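Local structure of cellulase (Uncultured bacterium, 3WX5) at residues Val162-Phe173 with Ala199-Tyr209. The protein probably hydrolyses internal beta-1,4-glucosidic bonds of cellulose, as an endoglucanase of glycoside hydrolase family 12. Residues are numbered along the deposited sequence; the frame is centred on the assembly and turned at random.
Sequences VSLAGATWEVWF and AFIDDAVARGY
Phe200 drives its ring edge into the face of Trp169, a buried T-shaped pair with planes at 85° and Phe200 CZ 3.5 Å from Trp169 CZ2. The hydrogen bond from Trp169 NE1 to Leu164 O (2.9 Å) fixes the turn of the indole; Ala167 N reaches that oxygen from the opposite face of its carbonyl plane. Leu164 CB lies over one face of the Phe200 ring, and Leu164 CD1 sits 3.7 Å from Asp203 CB. Leu142 and Ile144 of strand 140-149 close in on Phe200. A leucine in place of Trp169 would probably leave the Phe200 edge without its aromatic face and Leu164 O without its indole donor. Beyond the Schellman turn at Gly208, Phe173 and Tyr209 form a close but partly exposed offset stack, centroids 3.9 Å apart. With CG anti to the backbone N (chi1 175°), Phe173 lies over one face of the Tyr209 ring; Arg207 CB covers the other face of Tyr209. Packing is looser between, where Val171 CG1 stays 3.9 Å from Arg207 NE. Arg207 NE makes a salt bridge to Asp203 OD2 (2.7 Å), which also bonds Tyr183 OH. Apolar and aromatic packing thus holds helix 197-206 on the hairpin of this beta-jelly-roll, while the Asp203-Arg207 salt bridge stays within 199-209.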
ATOM      1  N   VAL A 162      16.955   9.106  -4.949  1.00 15.39           N
ATOM      2  CA  VAL A 162      17.197   9.471  -3.550  1.00 14.16           C
ATOM      3  C   VAL A 162      17.647   8.247  -2.724  1.00 13.81           C
ATOM      4  O   VAL A 162      17.182   7.140  -2.976  1.00 11.93           O
ATOM      5  CB  VAL A 162      15.917  10.150  -2.952  1.00 13.24           C
ATOM      6  CG1 VAL A 162      14.741   9.149  -2.919  1.00 15.86           C
ATOM      7  CG2 VAL A 162      16.181  10.753  -1.592  1.00 16.76           C
ATOM      8  N   SER A 163      18.596   8.446  -1.797  1.00 12.61           N
ATOM      9  CA  SER A 163      18.949   7.415  -0.791  1.00 11.92           C
ATOM     10  C   SER A 163      18.067   7.611   0.439  1.00 12.52           C
ATOM     11  O   SER A 163      18.098   8.689   1.059  1.00 10.58           O
ATOM     12  CB  SER A 163      20.410   7.528  -0.366  1.00 14.26           C
ATOM     13  OG  SER A 163      20.719   6.498   0.586  1.00 22.82           O
ATOM     14  N   LEU A 164      17.252   6.603   0.739  1.00 11.35           N
ATOM     15  CA  LEU A 164      16.347   6.643   1.913  1.00 10.42           C
ATOM     16  C   LEU A 164      16.236   5.258   2.500  1.00 12.17           C
ATOM     17  O   LEU A 164      16.201   4.275   1.767  1.00 11.44           O
ATOM     18  CB  LEU A 164      14.945   7.102   1.496  1.00 10.90           C
ATOM     19  CG  LEU A 164      14.761   8.548   1.006  1.00 12.32           C
ATOM     20  CD1 LEU A 164      13.329   8.713   0.409  1.00 10.22           C
ATOM     21  CD2 LEU A 164      15.026   9.547   2.167  1.00 13.16           C
ATOM     22  N   ALA A 165      16.257   5.186   3.826  1.00 12.27           N
ATOM     23  CA  ALA A 165      15.844   3.976   4.558  1.00 12.41           C
ATOM     24  C   ALA A 165      16.742   2.790   4.236  1.00 13.65           C
ATOM     25  O   ALA A 165      16.305   1.641   4.317  1.00 13.53           O
ATOM     26  CB  ALA A 165      14.361   3.619   4.248  1.00 10.32           C
ATOM     27  N   GLY A 166      17.957   3.070   3.767  1.00 12.46           N
ATOM     28  CA  GLY A 166      18.935   2.002   3.591  1.00 13.95           C
ATOM     29  C   GLY A 166      19.011   1.501   2.160  1.00 13.07           C
ATOM     30  O   GLY A 166      19.617   0.469   1.899  1.00 12.75           O
ATOM     31  N   ALA A 167      18.349   2.204   1.240  1.00 12.61           N
ATOM     32  CA  ALA A 167      18.341   1.820  -0.170  1.00 13.18           C
ATOM     33  C   ALA A 167      18.170   3.050  -1.035  1.00 13.07           C
ATOM     34  O   ALA A 167      18.166   4.164  -0.518  1.00 10.63           O
ATOM     35  CB  ALA A 167      17.220   0.803  -0.441  1.00 13.70           C
ATOM     36  N   THR A 168      18.152   2.833  -2.354  1.00 11.93           N
ATOM     37  CA  THR A 168      18.064   3.884  -3.353  1.00 12.61           C
ATOM     38  C   THR A 168      16.731   3.760  -4.098  1.00  9.31           C
ATOM     39  O   THR A 168      16.296   2.633  -4.401  1.00 10.81           O
ATOM     40  CB  THR A 168      19.273   3.729  -4.350  1.00 10.40           C
ATOM     41  OG1 THR A 168      20.464   4.025  -3.597  1.00 22.52           O
ATOM     42  CG2 THR A 168      19.185   4.741  -5.454  1.00 23.56           C
ATOM     43  N   TRP A 169      16.125   4.908  -4.421  1.00  9.93           N
ATOM     44  CA  TRP A 169      14.774   4.980  -5.008  1.00  8.75           C
ATOM     45  C   TRP A 169      14.677   6.048  -6.092  1.00  8.95           C
ATOM     46  O   TRP A 169      15.174   7.151  -5.936  1.00 12.94           O
ATOM     47  CB  TRP A 169      13.722   5.291  -3.917  1.00  8.69           C
ATOM     48  CG  TRP A 169      13.940   4.477  -2.630  1.00  9.08           C
ATOM     49  CD1 TRP A 169      14.835   4.760  -1.621  1.00  8.53           C
ATOM     50  CD2 TRP A 169      13.295   3.242  -2.258  1.00  7.78           C
ATOM     51  NE1 TRP A 169      14.836   3.730  -0.692  1.00  7.95           N
ATOM     52  CE2 TRP A 169      13.891   2.802  -1.048  1.00 10.17           C
ATOM     53  CE3 TRP A 169      12.264   2.471  -2.819  1.00  7.86           C
ATOM     54  CZ2 TRP A 169      13.445   1.664  -0.361  1.00 12.64           C
ATOM     55  CZ3 TRP A 169      11.879   1.299  -2.172  1.00  9.34           C
ATOM     56  CH2 TRP A 169      12.482   0.904  -0.953  1.00 10.42           C
ATOM     57  N   GLU A 170      13.931   5.731  -7.144  1.00  9.88           N
ATOM     58  CA  GLU A 170      13.368   6.731  -8.060  1.00 11.36           C
ATOM     59  C   GLU A 170      12.211   7.449  -7.418  1.00 12.28           C
ATOM     60  O   GLU A 170      11.353   6.798  -6.828  1.00 13.07           O
ATOM     61  CB  GLU A 170      12.832   6.020  -9.310  1.00 11.09           C
ATOM     62  CG  GLU A 170      13.877   5.125 -10.007  1.00 10.17           C
ATOM     63  CD  GLU A 170      13.292   4.350 -11.162  1.00 15.82           C
ATOM     64  OE1 GLU A 170      12.127   4.600 -11.506  1.00 13.35           O
ATOM     65  OE2 GLU A 170      13.973   3.451 -11.703  1.00 16.15           O
ATOM     66  N   VAL A 171      12.139   8.776  -7.579  1.00 11.31           N
ATOM     67  CA  VAL A 171      11.002   9.525  -7.054  1.00 12.45           C
ATOM     68  C   VAL A 171      10.114   9.963  -8.218  1.00 12.82           C
ATOM     69  O   VAL A 171      10.616  10.537  -9.197  1.00 11.92           O
ATOM     70  CB  VAL A 171      11.461  10.768  -6.243  1.00 12.47           C
ATOM     71  CG1 VAL A 171      10.294  11.412  -5.552  1.00 12.91           C
ATOM     72  CG2 VAL A 171      12.535  10.370  -5.191  1.00 11.46           C
ATOM     73  N   TRP A 172       8.840   9.567  -8.169  1.00 11.14           N
ATOM     74  CA  TRP A 172       7.838   9.928  -9.202  1.00  9.48           C
ATOM     75  C   TRP A 172       6.763  10.776  -8.580  1.00 11.45           C
ATOM     76  O   TRP A 172       6.394  10.536  -7.423  1.00  9.65           O
ATOM     77  CB  TRP A 172       7.177   8.664  -9.751  1.00  9.20           C
ATOM     78  CG  TRP A 172       8.129   7.802 -10.516  1.00  9.49           C
ATOM     79  CD1 TRP A 172       9.157   7.037 -10.015  1.00 10.11           C
ATOM     80  CD2 TRP A 172       8.173   7.669 -11.927  1.00 14.39           C
ATOM     81  NE1 TRP A 172       9.845   6.425 -11.056  1.00 13.70           N
ATOM     82  CE2 TRP A 172       9.239   6.788 -12.238  1.00 13.16           C
ATOM     83  CE3 TRP A 172       7.350   8.143 -12.969  1.00 17.13           C
ATOM     84  CZ2 TRP A 172       9.528   6.404 -13.557  1.00 18.14           C
ATOM     85  CZ3 TRP A 172       7.661   7.797 -14.271  1.00 19.90           C
ATOM     86  CH2 TRP A 172       8.732   6.920 -14.557  1.00 18.36           C
ATOM     87  N   PHE A 173       6.262  11.771  -9.320  1.00  9.22           N
ATOM     88  CA  PHE A 173       5.274  12.695  -8.761  1.00  9.82           C
ATOM     89  C   PHE A 173       4.160  12.937  -9.779  1.00 12.11           C
ATOM     90  O   PHE A 173       4.447  13.207 -10.945  1.00 11.19           O
ATOM     91  CB  PHE A 173       5.925  14.049  -8.410  1.00  9.73           C
ATOM     92  CG  PHE A 173       4.936  15.089  -7.935  1.00 10.52           C
ATOM     93  CD1 PHE A 173       4.185  14.864  -6.794  1.00 13.40           C
ATOM     94  CD2 PHE A 173       4.657  16.207  -8.708  1.00 15.56           C
ATOM     95  CE1 PHE A 173       3.236  15.780  -6.370  1.00 15.59           C
ATOM     96  CE2 PHE A 173       3.714  17.131  -8.292  1.00 16.79           C
ATOM     97  CZ  PHE A 173       2.983  16.897  -7.131  1.00 15.44           C
ATOM     98  N   ALA A 199      11.017   7.968   6.759  1.00  8.38           N
ATOM     99  CA  ALA A 199      12.046   8.570   5.869  1.00  8.25           C
ATOM    100  C   ALA A 199      11.389   9.026   4.569  1.00  9.83           C
ATOM    101  O   ALA A 199      11.679  10.127   4.066  1.00 12.48           O
ATOM    102  CB  ALA A 199      13.174   7.585   5.583  1.00 10.48           C
ATOM    103  N   PHE A 200      10.503   8.193   4.009  1.00  9.51           N
ATOM    104  CA  PHE A 200       9.807   8.569   2.767  1.00  9.23           C
ATOM    105  C   PHE A 200       8.871   9.736   2.969  1.00 10.17           C
ATOM    106  O   PHE A 200       8.789  10.636   2.135  1.00 11.33           O
ATOM    107  CB  PHE A 200       9.035   7.363   2.186  1.00 10.45           C
ATOM    108  CG  PHE A 200       9.910   6.189   1.878  1.00  8.18           C
ATOM    109  CD1 PHE A 200      10.212   5.258   2.864  1.00  8.42           C
ATOM    110  CD2 PHE A 200      10.602   6.122   0.656  1.00  8.07           C
ATOM    111  CE1 PHE A 200      11.098   4.212   2.647  1.00  7.91           C
ATOM    112  CE2 PHE A 200      11.431   5.034   0.394  1.00 11.73           C
ATOM    113  CZ  PHE A 200      11.689   4.076   1.399  1.00 12.56           C
ATOM    114  N   ILE A 201       8.081   9.671   4.037  1.00  9.93           N
ATOM    115  CA  ILE A 201       7.248  10.772   4.394  1.00  9.93           C
ATOM    116  C   ILE A 201       7.999  12.096   4.494  1.00 10.47           C
ATOM    117  O   ILE A 201       7.590  13.091   3.885  1.00 12.74           O
ATOM    118  CB  ILE A 201       6.491  10.498   5.716  1.00  8.69           C
ATOM    119  CG1 ILE A 201       5.622   9.244   5.540  1.00 11.15           C
ATOM    120  CG2 ILE A 201       5.663  11.712   6.063  1.00  9.03           C
ATOM    121  CD1 ILE A 201       4.789   8.829   6.822  1.00  9.34           C
ATOM    122  N   ASP A 202       9.136  12.100   5.194  1.00  9.67           N
ATOM    123  CA  ASP A 202       9.893  13.335   5.402  1.00 10.23           C
ATOM    124  C   ASP A 202      10.497  13.827   4.086  1.00 11.82           C
ATOM    125  O   ASP A 202      10.619  15.029   3.881  1.00 10.60           O
ATOM    126  CB  ASP A 202      11.013  13.134   6.448  1.00 10.80           C
ATOM    127  CG  ASP A 202      10.485  13.104   7.889  1.00 14.88           C
ATOM    128  OD1 ASP A 202       9.263  13.288   8.093  1.00 13.71           O
ATOM    129  OD2 ASP A 202      11.281  12.799   8.810  1.00 14.67           O
ATOM    130  N   ASP A 203      10.839  12.904   3.182  1.00 10.16           N
ATOM    131  CA  ASP A 203      11.367  13.323   1.869  1.00 11.59           C
ATOM    132  C   ASP A 203      10.255  13.995   1.065  1.00 11.69           C
ATOM    133  O   ASP A 203      10.450  15.054   0.456  1.00  9.92           O
ATOM    134  CB  ASP A 203      11.946  12.121   1.110  1.00 10.51           C
ATOM    135  CG  ASP A 203      12.411  12.486  -0.291  1.00 14.19           C
ATOM    136  OD1 ASP A 203      13.552  13.005  -0.441  1.00 12.85           O
ATOM    137  OD2 ASP A 203      11.606  12.338  -1.233  1.00 13.88           O
ATOM    138  N   ALA A 204       9.072  13.374   1.059  1.00 11.20           N
ATOM    139  CA  ALA A 204       7.917  13.978   0.384  1.00 10.95           C
ATOM    140  C   ALA A 204       7.559  15.359   0.964  1.00 11.93           C
ATOM    141  O   ALA A 204       7.234  16.292   0.208  1.00 13.01           O
ATOM    142  CB  ALA A 204       6.707  13.036   0.474  1.00 10.21           C
ATOM    143  N   VAL A 205       7.631  15.499   2.296  1.00 12.56           N
ATOM    144  CA  VAL A 205       7.416  16.792   2.918  1.00 12.13           C
ATOM    145  C   VAL A 205       8.465  17.796   2.433  1.00 13.68           C
ATOM    146  O   VAL A 205       8.147  18.969   2.129  1.00 12.29           O
ATOM    147  CB  VAL A 205       7.468  16.697   4.461  1.00 13.98           C
ATOM    148  CG1 VAL A 205       7.616  18.101   5.084  1.00 15.66           C
ATOM    149  CG2 VAL A 205       6.182  15.976   4.987  1.00  8.30           C
ATOM    150  N   ALA A 206       9.723  17.377   2.455  1.00 12.56           N
ATOM    151  CA  ALA A 206      10.802  18.286   2.011  1.00 13.59           C
ATOM    152  C   ALA A 206      10.598  18.748   0.583  1.00 15.09           C
ATOM    153  O   ALA A 206      10.909  19.901   0.265  1.00 12.34           O
ATOM    154  CB  ALA A 206      12.181  17.650   2.178  1.00 11.42           C
ATOM    155  N   ARG A 207      10.044  17.878  -0.268  1.00 12.58           N
ATOM    156  CA  ARG A 207       9.797  18.233  -1.673  1.00 15.19           C
ATOM    157  C   ARG A 207       8.590  19.130  -1.891  1.00 15.83           C
ATOM    158  O   ARG A 207       8.364  19.608  -3.003  1.00 14.03           O
ATOM    159  CB  ARG A 207       9.684  16.979  -2.565  1.00 14.05           C
ATOM    160  CG  ARG A 207      10.962  16.157  -2.588  1.00 16.04           C
ATOM    161  CD  ARG A 207      10.851  14.896  -3.416  1.00 13.98           C
ATOM    162  NE  ARG A 207      12.045  14.088  -3.244  1.00 12.60           N
ATOM    163  CZ  ARG A 207      13.197  14.325  -3.868  1.00 17.89           C
ATOM    164  NH1 ARG A 207      13.298  15.329  -4.726  1.00 16.20           N
ATOM    165  NH2 ARG A 207      14.277  13.634  -3.542  1.00 18.38           N
ATOM    166  N   GLY A 208       7.791  19.320  -0.843  1.00 12.79           N
ATOM    167  CA  GLY A 208       6.586  20.106  -0.946  1.00 13.75           C
ATOM    168  C   GLY A 208       5.385  19.304  -1.414  1.00 14.07           C
ATOM    169  O   GLY A 208       4.358  19.881  -1.750  1.00 15.05           O
ATOM    170  N   TYR A 209       5.500  17.974  -1.419  1.00 10.65           N
ATOM    171  CA  TYR A 209       4.414  17.119  -1.925  1.00  9.24           C
ATOM    172  C   TYR A 209       3.419  16.740  -0.836  1.00 10.26           C
ATOM    173  O   TYR A 209       2.292  16.334  -1.137  1.00 11.49           O
ATOM    174  CB  TYR A 209       4.976  15.832  -2.547  1.00  8.50           C
ATOM    175  CG  TYR A 209       5.931  16.070  -3.722  1.00  9.84           C
ATOM    176  CD1 TYR A 209       5.763  17.151  -4.566  1.00 11.15           C
ATOM    177  CD2 TYR A 209       6.853  15.098  -4.085  1.00 10.84           C
ATOM    178  CE1 TYR A 209       6.631  17.354  -5.670  1.00 12.67           C
ATOM    179  CE2 TYR A 209       7.717  15.280  -5.194  1.00 11.96           C
ATOM    180  CZ  TYR A 209       7.602  16.408  -5.952  1.00 12.19           C
ATOM    181  OH  TYR A 209       8.409  16.566  -7.065  1.00 16.48           O
TER